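PDB 6XSO: cellulase from Uncultured bacterium, which probably hydrolyses internal beta-1,4 linkages of cellulose and related plant polysaccharides, as a broad-specificity endoglucanase of glycoside hydrolase family 5, subfamily 4. Local coordinates for residues H246-D249 and P250-K253; A186-A190 and S191-D195; P65-F68 and K69-E73. All coordinates share one frame; numbering follows the deposited sequence. Where two conformers were deposited one is given.

Contacts 1 and 2 are neighbours, with centres 14 Å apart. They touch where the rings of His246 and Tyr194 stack, His246 CE1 lying 3.3 Å from Tyr194 CE1. Contact 2 comes from the loop between strand 168-171 and helix 196-219. Contact 1 comes from the next such connection, after strand 229-232. Contact 3 lies earlier in the chain, on helix 66-73, and on the opposite side of the chain's centre. Its centre is 37 Å from that of contact 1 and 44 Å from that of contact 2. All three lie outside the strands of the parallel eight-stranded barrel, their centres 19 to 25 Å from the chain's centre.

Contact 1: H246-D249 and P250-K253; sequences HLKD and PLSK
Asp249 meets the next turn of chain through its backbone and, by way of water, through its carboxylate. Its CB lies 4.1 Å from Lys253 CG, which is the side-chain touch between the two residues. From there CG stands anti to the carbonyl carbon (chi1 -65°), and this carries the carboxylate back over the preceding turn. OD2 accepts a hydrogen bond from His246 ND1 at 3.0 Å. OD2 lies nearly in the imidazole plane, but the donor meets it from above the carboxylate plane, 37° out of it. OD1 accepts a hydrogen bond from water 1 at 2.7 Å. The same water is 2.7 Å from Ser252 OG, so it joins the two side chains across a gap too wide for a direct bond. The carboxylate is thus held at both oxygens. Lys253 NZ stays 5.8 Å from Asp249 OD2, close enough perhaps to steady the negative charge but not to pair with it.

The backbone supports this. The carbonyl of Lys248 accepts two bonds. Ser252 N comes nearly end-on to Lys248 O at 2.9 Å, while Leu251 N sits well above the carbonyl plane. Lys253 N closes the next turn on Asp249 O. Pro250 has no N-H to give, and it sits in the first turn, where none is needed. Its ring packs on Phe185 and Tyr203. Leu251 faces Tyr296 and Phe297 of helix 279-298. The Lys248 amine turns away to the carbonyl of Gly239.

His246 to Asp249 form a type I beta turn, closed at the side chains by the His-carboxylate hydrogen bond. The backbone bonds to Lys248 O and Asp249 O carry it into the short helix 249-252. This is a turn-to-helix junction in the connection after the fifth strand of the TIM barrel.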
loop_
_atom_site.group_PDB
_atom_site.type_symbol
_atom_site.label_atom_id
_atom_site.label_comp_id
_atom_site.label_asym_id
_atom_site.label_seq_id
_atom_site.Cartn_x
_atom_site.Cartn_y
_atom_site.Cartn_z
ATOM N N HIS A 246 -11.787 -18.351 10.251
ATOM C CA HIS A 246 -10.727 -17.429 10.645
ATOM C C HIS A 246 -10.520 -16.295 9.663
ATOM O O HIS A 246 -9.647 -15.455 9.888
ATOM C CB HIS A 246 -9.400 -18.174 10.828
ATOM C CG HIS A 246 -9.446 -19.176 11.931
ATOM N ND1 HIS A 246 -9.450 -18.806 13.258
ATOM C CD2 HIS A 246 -9.520 -20.525 11.911
ATOM C CE1 HIS A 246 -9.533 -19.887 14.010
ATOM N NE2 HIS A 246 -9.549 -20.945 13.221
ATOM N N LEU A 247 -11.329 -16.219 8.607
ATOM C CA LEU A 247 -11.077 -15.229 7.566
ATOM C C LEU A 247 -11.193 -13.803 8.081
ATOM O O LEU A 247 -10.519 -12.914 7.560
ATOM C CB LEU A 247 -12.025 -15.446 6.398
ATOM C CG LEU A 247 -11.672 -16.643 5.523
ATOM C CD1 LEU A 247 -12.814 -16.927 4.582
ATOM C CD2 LEU A 247 -10.413 -16.360 4.771
ATOM N N LYS A 248 -12.011 -13.560 9.104
ATOM C CA LYS A 248 -12.113 -12.195 9.606
ATOM C C LYS A 248 -11.032 -11.858 10.618
ATOM O O LYS A 248 -10.929 -10.692 11.001
ATOM C CB LYS A 248 -13.472 -11.935 10.255
ATOM C CG LYS A 248 -14.678 -12.105 9.305
ATOM C CD LYS A 248 -14.716 -11.024 8.262
ATOM C CE LYS A 248 -16.012 -11.087 7.432
ATOM N NZ LYS A 248 -16.062 -12.237 6.474
ATOM N N ASP A 249 -10.244 -12.839 11.067
ATOM C CA ASP A 249 -9.260 -12.564 12.113
ATOM C C ASP A 249 -8.270 -11.456 11.742
ATOM O O ASP A 249 -7.938 -10.659 12.629
ATOM C CB ASP A 249 -8.528 -13.850 12.531
ATOM C CG ASP A 249 -9.443 -14.889 13.200
ATOM O OD1 ASP A 249 -10.676 -14.710 13.275
ATOM O OD2 ASP A 249 -8.898 -15.907 13.675
ATOM N N PRO A 250 -7.757 -11.347 10.510
ATOM C CA PRO A 250 -6.889 -10.191 10.184
ATOM C C PRO A 250 -7.553 -8.847 10.431
ATOM O O PRO A 250 -6.870 -7.854 10.738
ATOM C CB PRO A 250 -6.544 -10.419 8.704
ATOM C CG PRO A 250 -6.578 -11.918 8.576
ATOM C CD PRO A 250 -7.800 -12.323 9.405
ATOM N N LEU A 251 -8.876 -8.784 10.330
ATOM C CA LEU A 251 -9.579 -7.541 10.603
ATOM C C LEU A 251 -9.863 -7.366 12.094
ATOM O O LEU A 251 -9.609 -6.299 12.662
ATOM C CB LEU A 251 -10.910 -7.485 9.840
ATOM C CG LEU A 251 -10.934 -7.770 8.339
ATOM C CD1 LEU A 251 -12.302 -7.408 7.763
ATOM C CD2 LEU A 251 -9.857 -7.028 7.560
ATOM N N SER A 252 -10.383 -8.405 12.739
ATOM C CA SER A 252 -10.833 -8.264 14.111
ATOM C C SER A 252 -9.693 -8.266 15.105
ATOM O O SER A 252 -9.876 -7.788 16.229
ATOM C CB SER A 252 -11.790 -9.395 14.476
ATOM O OG SER A 252 -11.105 -10.635 14.564
ATOM N N LYS A 253 -8.534 -8.802 14.727
ATOM C CA LYS A 253 -7.392 -8.896 15.626
ATOM C C LYS A 253 -6.383 -7.771 15.429
ATOM O O LYS A 253 -5.329 -7.775 16.081
ATOM C CB LYS A 253 -6.707 -10.259 15.459
ATOM C CG LYS A 253 -7.593 -11.468 15.694
ATOM C CD LYS A 253 -7.944 -11.660 17.122
ATOM C CE LYS A 253 -8.767 -12.935 17.271
ATOM N NZ LYS A 253 -9.381 -12.999 18.612
HETATM O O HOH W 1 -12.512 -12.748 13.579
#

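Contact 2: A186-A190 and S191-D195; sequences ASFAA and SGQYD
Ser187 has a chi1 of 84°, which sets OG between its backbone N and carbonyl carbon, facing the returning chain. There OG accepts the N-H of Asp195 at 2.9 Å, a fairly straight bond of 159°. It also donates to Ala186 O at 2.7 Å, so one hydroxyl ties two backbone groups. Tyr194 CD1 lies 3.2 Å from the same OG. Phe188 has CG anti to its backbone N (chi1 177°), and its ring crosses the Gln193 side chain, with CE1 4.0 Å from Gln193 CG.

Water 2 bridges Phe188 O and Ala190 O, donating to both, with the bond to Phe188 O the longer. In one of two conformers Gln193 NE2 donates to this water. Gln193 N also bonds to Ala190 O, and Gln193 CA makes a CH...O contact with Phe188 O at 3.3 Å. The methyl of Ala190 rests on Asp195, CB to CB 3.7 Å. Beyond the loop, Phe185 and Trp243 pack round Phe188.

A type I turn from Ser187 to Ala190 opens the loop. Asp195 is the N-cap residue of helix 196-219, its OD1 accepting from Val198 N, and the loop passes directly into that helix of the TIM barrel.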
loop_
_atom_site.group_PDB
_atom_site.type_symbol
_atom_site.label_atom_id
_atom_site.label_comp_id
_atom_site.label_asym_id
_atom_site.label_seq_id
_atom_site.Cartn_x
_atom_site.Cartn_y
_atom_site.Cartn_z
ATOM N N ALA A 186 -3.569 -15.633 9.608
ATOM C CA ALA A 186 -2.369 -16.145 10.257
ATOM C C ALA A 186 -2.539 -17.622 10.600
ATOM O O ALA A 186 -3.556 -18.036 11.171
ATOM C CB ALA A 186 -2.041 -15.342 11.511
ATOM N N SER A 187 -1.528 -18.416 10.237
ATOM C CA SER A 187 -1.401 -19.868 10.469
ATOM C C SER A 187 -2.182 -20.741 9.489
ATOM O O SER A 187 -2.205 -21.957 9.656
ATOM C CB SER A 187 -1.675 -20.284 11.924
ATOM O OG SER A 187 -3.052 -20.467 12.192
ATOM N N PHE A 188 -2.771 -20.164 8.434
ATOM C CA PHE A 188 -3.481 -20.955 7.425
ATOM C C PHE A 188 -2.598 -22.033 6.814
ATOM O O PHE A 188 -3.095 -23.105 6.453
ATOM C CB PHE A 188 -4.044 -20.005 6.364
ATOM C CG PHE A 188 -4.745 -20.681 5.198
ATOM C CD1 PHE A 188 -5.791 -21.568 5.404
ATOM C CD2 PHE A 188 -4.364 -20.398 3.902
ATOM C CE1 PHE A 188 -6.428 -22.164 4.333
ATOM C CE2 PHE A 188 -4.997 -20.992 2.833
ATOM C CZ PHE A 188 -6.026 -21.878 3.051
ATOM N N ALA A 189 -1.294 -21.788 6.713
ATOM C CA ALA A 189 -0.383 -22.748 6.093
ATOM C C ALA A 189 0.112 -23.820 7.058
ATOM O O ALA A 189 0.896 -24.689 6.653
ATOM C CB ALA A 189 0.797 -22.012 5.458
ATOM N N ALA A 190 -0.333 -23.790 8.312
ATOM C CA ALA A 190 0.067 -24.805 9.264
ATOM C C ALA A 190 -0.646 -26.125 8.980
ATOM O O ALA A 190 -1.625 -26.190 8.234
ATOM C CB ALA A 190 -0.304 -24.374 10.684
ATOM N N SER A 191 -0.145 -27.192 9.607
ATOM C CA SER A 191 -0.858 -28.464 9.591
ATOM C C SER A 191 -2.297 -28.247 10.037
ATOM O O SER A 191 -2.556 -27.523 11.007
ATOM C CB SER A 191 -0.161 -29.454 10.518
ATOM O OG SER A 191 1.158 -29.690 10.060
ATOM N N GLY A 192 -3.234 -28.851 9.312
ATOM C CA GLY A 192 -4.632 -28.703 9.658
ATOM C C GLY A 192 -5.208 -27.335 9.390
ATOM O O GLY A 192 -6.353 -27.073 9.766
ATOM N N GLN A 193 -4.445 -26.451 8.743
ATOM C CA GLN A 193 -4.882 -25.114 8.362
ATOM C C GLN A 193 -5.052 -24.176 9.551
ATOM O O GLN A 193 -5.695 -23.131 9.420
ATOM C CB GLN A 193 -6.149 -25.139 7.497
ATOM C CG GLN A 193 -5.935 -25.760 6.119
ATOM C CD GLN A 193 -5.796 -27.271 6.153
ATOM O OE1 GLN A 193 -6.715 -27.982 6.564
ATOM N NE2 GLN A 193 -4.645 -27.772 5.713
ATOM N N TYR A 194 -4.473 -24.511 10.706
ATOM C CA TYR A 194 -4.493 -23.602 11.848
ATOM C C TYR A 194 -3.469 -24.028 12.893
ATOM O O TYR A 194 -3.239 -25.219 13.113
ATOM C CB TYR A 194 -5.881 -23.531 12.503
ATOM C CG TYR A 194 -6.073 -22.324 13.383
ATOM C CD1 TYR A 194 -6.100 -21.042 12.837
ATOM C CD2 TYR A 194 -6.210 -22.454 14.755
ATOM C CE1 TYR A 194 -6.252 -19.943 13.640
ATOM C CE2 TYR A 194 -6.377 -21.356 15.562
ATOM C CZ TYR A 194 -6.382 -20.115 15.008
ATOM O OH TYR A 194 -6.552 -18.993 15.795
ATOM N N ASP A 195 -2.892 -23.024 13.563
ATOM C CA ASP A 195 -1.987 -23.230 14.696
ATOM C C ASP A 195 -2.182 -22.003 15.581
ATOM O O ASP A 195 -1.771 -20.891 15.217
ATOM C CB ASP A 195 -0.551 -23.406 14.213
ATOM C CG ASP A 195 0.436 -23.616 15.349
ATOM O OD1 ASP A 195 0.240 -23.000 16.425
ATOM O OD2 ASP A 195 1.400 -24.391 15.159
HETATM O O HOH W 2 -2.226 -26.132 5.489
#

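Contact 3: P65-F68 and K69-E73; sequences PELF and KMMKE
Leu67 and the two methionines of the next turn make the tight side of this helix. Leu67 CD1 packs against Met70 CE at 4.0 Å and lies more loosely near Met71 CE at 4.3 Å. The Met70 chain is extended until chi3 (75°), where it bends and swings CE across to the leucine. Met71 bends earlier, and its CG lies 3.4 Å from Leu67 O. The other leucine branch, CD2, sits 4.0 Å above one face of the Phe68 ring, offset toward its rim. Trp33 of strand 31-34 meets Leu67 and Met71, while Tyr109 and Val110 of helix 97-111 meet Phe68. Met70 reaches Phe363.

This is the classic layering of a TIM barrel: helix 66-73 lies in the connection from strand 31-34 to strand 78-81 and lays its apolar side on the barrel wall and the adjacent helix. The i to i+4 backbone bonds are regular. Met70 N gives to Glu66 O at 3.0 Å, nearly end-on. Met71 N and Lys72 N follow to Leu67 O and Phe68 O. The first bond, from Lys69 N to Pro65 O, is weak at 3.4 Å.

The polar side of the helix is looser. Glu66 is exposed there and meets the next turn through its backbone. The side chain of Lys69 runs out straight along its carbons and bends only at its last torsion. That places NZ 2.7 Å from Glu73 OE2. NZ comes to the syn side of the Glu73 carboxylate, 28° out of its plane, and forms a salt bridge one turn on. Both of these residues are exposed. Lys72 is partly exposed, and its amine bonds to the carbonyl of Gln113.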
loop_
_atom_site.group_PDB
_atom_site.type_symbol
_atom_site.label_atom_id
_atom_site.label_comp_id
_atom_site.label_asym_id
_atom_site.label_seq_id
_atom_site.Cartn_x
_atom_site.Cartn_y
_atom_site.Cartn_z
ATOM N N PRO A 65 8.976 12.365 -14.440
ATOM C CA PRO A 65 7.821 13.086 -13.880
ATOM C C PRO A 65 6.625 13.142 -14.808
ATOM O O PRO A 65 5.489 13.259 -14.331
ATOM C CB PRO A 65 8.387 14.480 -13.560
ATOM C CG PRO A 65 9.618 14.606 -14.400
ATOM C CD PRO A 65 10.187 13.211 -14.478
ATOM N N GLU A 66 6.847 13.050 -16.117
ATOM C CA GLU A 66 5.749 13.181 -17.064
ATOM C C GLU A 66 4.713 12.081 -16.881
ATOM O O GLU A 66 3.519 12.309 -17.115
ATOM C CB GLU A 66 6.321 13.177 -18.477
ATOM C CG GLU A 66 7.077 14.445 -18.849
ATOM C CD GLU A 66 8.427 14.654 -18.154
ATOM O OE1 GLU A 66 9.141 13.673 -17.796
ATOM O OE2 GLU A 66 8.777 15.843 -17.993
ATOM N N LEU A 67 5.147 10.885 -16.483
ATOM C CA LEU A 67 4.206 9.806 -16.204
ATOM C C LEU A 67 3.085 10.266 -15.277
ATOM O O LEU A 67 1.920 9.906 -15.468
ATOM C CB LEU A 67 4.943 8.624 -15.565
ATOM C CG LEU A 67 4.092 7.469 -15.052
ATOM C CD1 LEU A 67 3.342 6.764 -16.173
ATOM C CD2 LEU A 67 5.010 6.476 -14.279
ATOM N N PHE A 68 3.414 11.041 -14.248
ATOM C CA PHE A 68 2.403 11.425 -13.270
ATOM C C PHE A 68 1.542 12.581 -13.760
ATOM O O PHE A 68 0.371 12.661 -13.373
ATOM C CB PHE A 68 3.060 11.661 -11.916
ATOM C CG PHE A 68 3.766 10.432 -11.393
ATOM C CD1 PHE A 68 3.062 9.263 -11.152
ATOM C CD2 PHE A 68 5.136 10.427 -11.231
ATOM C CE1 PHE A 68 3.716 8.126 -10.699
ATOM C CE2 PHE A 68 5.789 9.289 -10.782
ATOM C CZ PHE A 68 5.079 8.147 -10.523
ATOM N N LYS A 69 2.089 13.467 -14.594
ATOM C CA LYS A 69 1.251 14.437 -15.299
ATOM C C LYS A 69 0.176 13.714 -16.090
ATOM O O LYS A 69 -1.002 14.091 -16.049
ATOM C CB LYS A 69 2.120 15.292 -16.212
ATOM C CG LYS A 69 1.366 16.353 -17.050
ATOM C CD LYS A 69 2.346 17.173 -17.914
ATOM C CE LYS A 69 1.643 18.251 -18.752
ATOM N NZ LYS A 69 0.752 17.601 -19.740
ATOM N N MET A 70 0.558 12.641 -16.780
ATOM C CA MET A 70 -0.402 11.867 -17.563
ATOM C C MET A 70 -1.454 11.222 -16.667
ATOM O O MET A 70 -2.654 11.263 -16.970
ATOM C CB MET A 70 0.345 10.796 -18.366
ATOM C CG MET A 70 -0.552 10.019 -19.317
ATOM S SD MET A 70 0.340 8.723 -20.200
ATOM C CE MET A 70 0.542 7.494 -18.921
ATOM N N MET A 71 -1.024 10.603 -15.563
ATOM C CA MET A 71 -1.974 9.985 -14.641
ATOM C C MET A 71 -2.960 11.016 -14.104
ATOM O O MET A 71 -4.175 10.777 -14.065
ATOM C CB MET A 71 -1.213 9.323 -13.486
ATOM C CG MET A 71 -0.487 8.063 -13.891
ATOM S SD MET A 71 -1.647 6.697 -14.123
ATOM C CE MET A 71 -0.577 5.513 -14.947
ATOM N N LYS A 72 -2.454 12.174 -13.688
ATOM C CA LYS A 72 -3.325 13.224 -13.171
ATOM C C LYS A 72 -4.349 13.663 -14.214
ATOM O O LYS A 72 -5.536 13.836 -13.903
ATOM C CB LYS A 72 -2.471 14.415 -12.731
ATOM C CG LYS A 72 -3.262 15.636 -12.324
ATOM C CD LYS A 72 -3.900 15.512 -10.971
ATOM C CE LYS A 72 -4.618 16.806 -10.589
ATOM N NZ LYS A 72 -3.817 18.041 -10.895
ATOM N N GLU A 73 -3.898 13.903 -15.444
ATOM C CA GLU A 73 -4.801 14.364 -16.497
ATOM C C GLU A 73 -5.841 13.322 -16.874
ATOM O O GLU A 73 -6.916 13.685 -17.376
ATOM C CB GLU A 73 -3.976 14.799 -17.692
ATOM C CG GLU A 73 -3.222 16.074 -17.382
ATOM C CD GLU A 73 -2.404 16.568 -18.548
ATOM O OE1 GLU A 73 -2.623 16.079 -19.684
ATOM O OE2 GLU A 73 -1.554 17.460 -18.327
#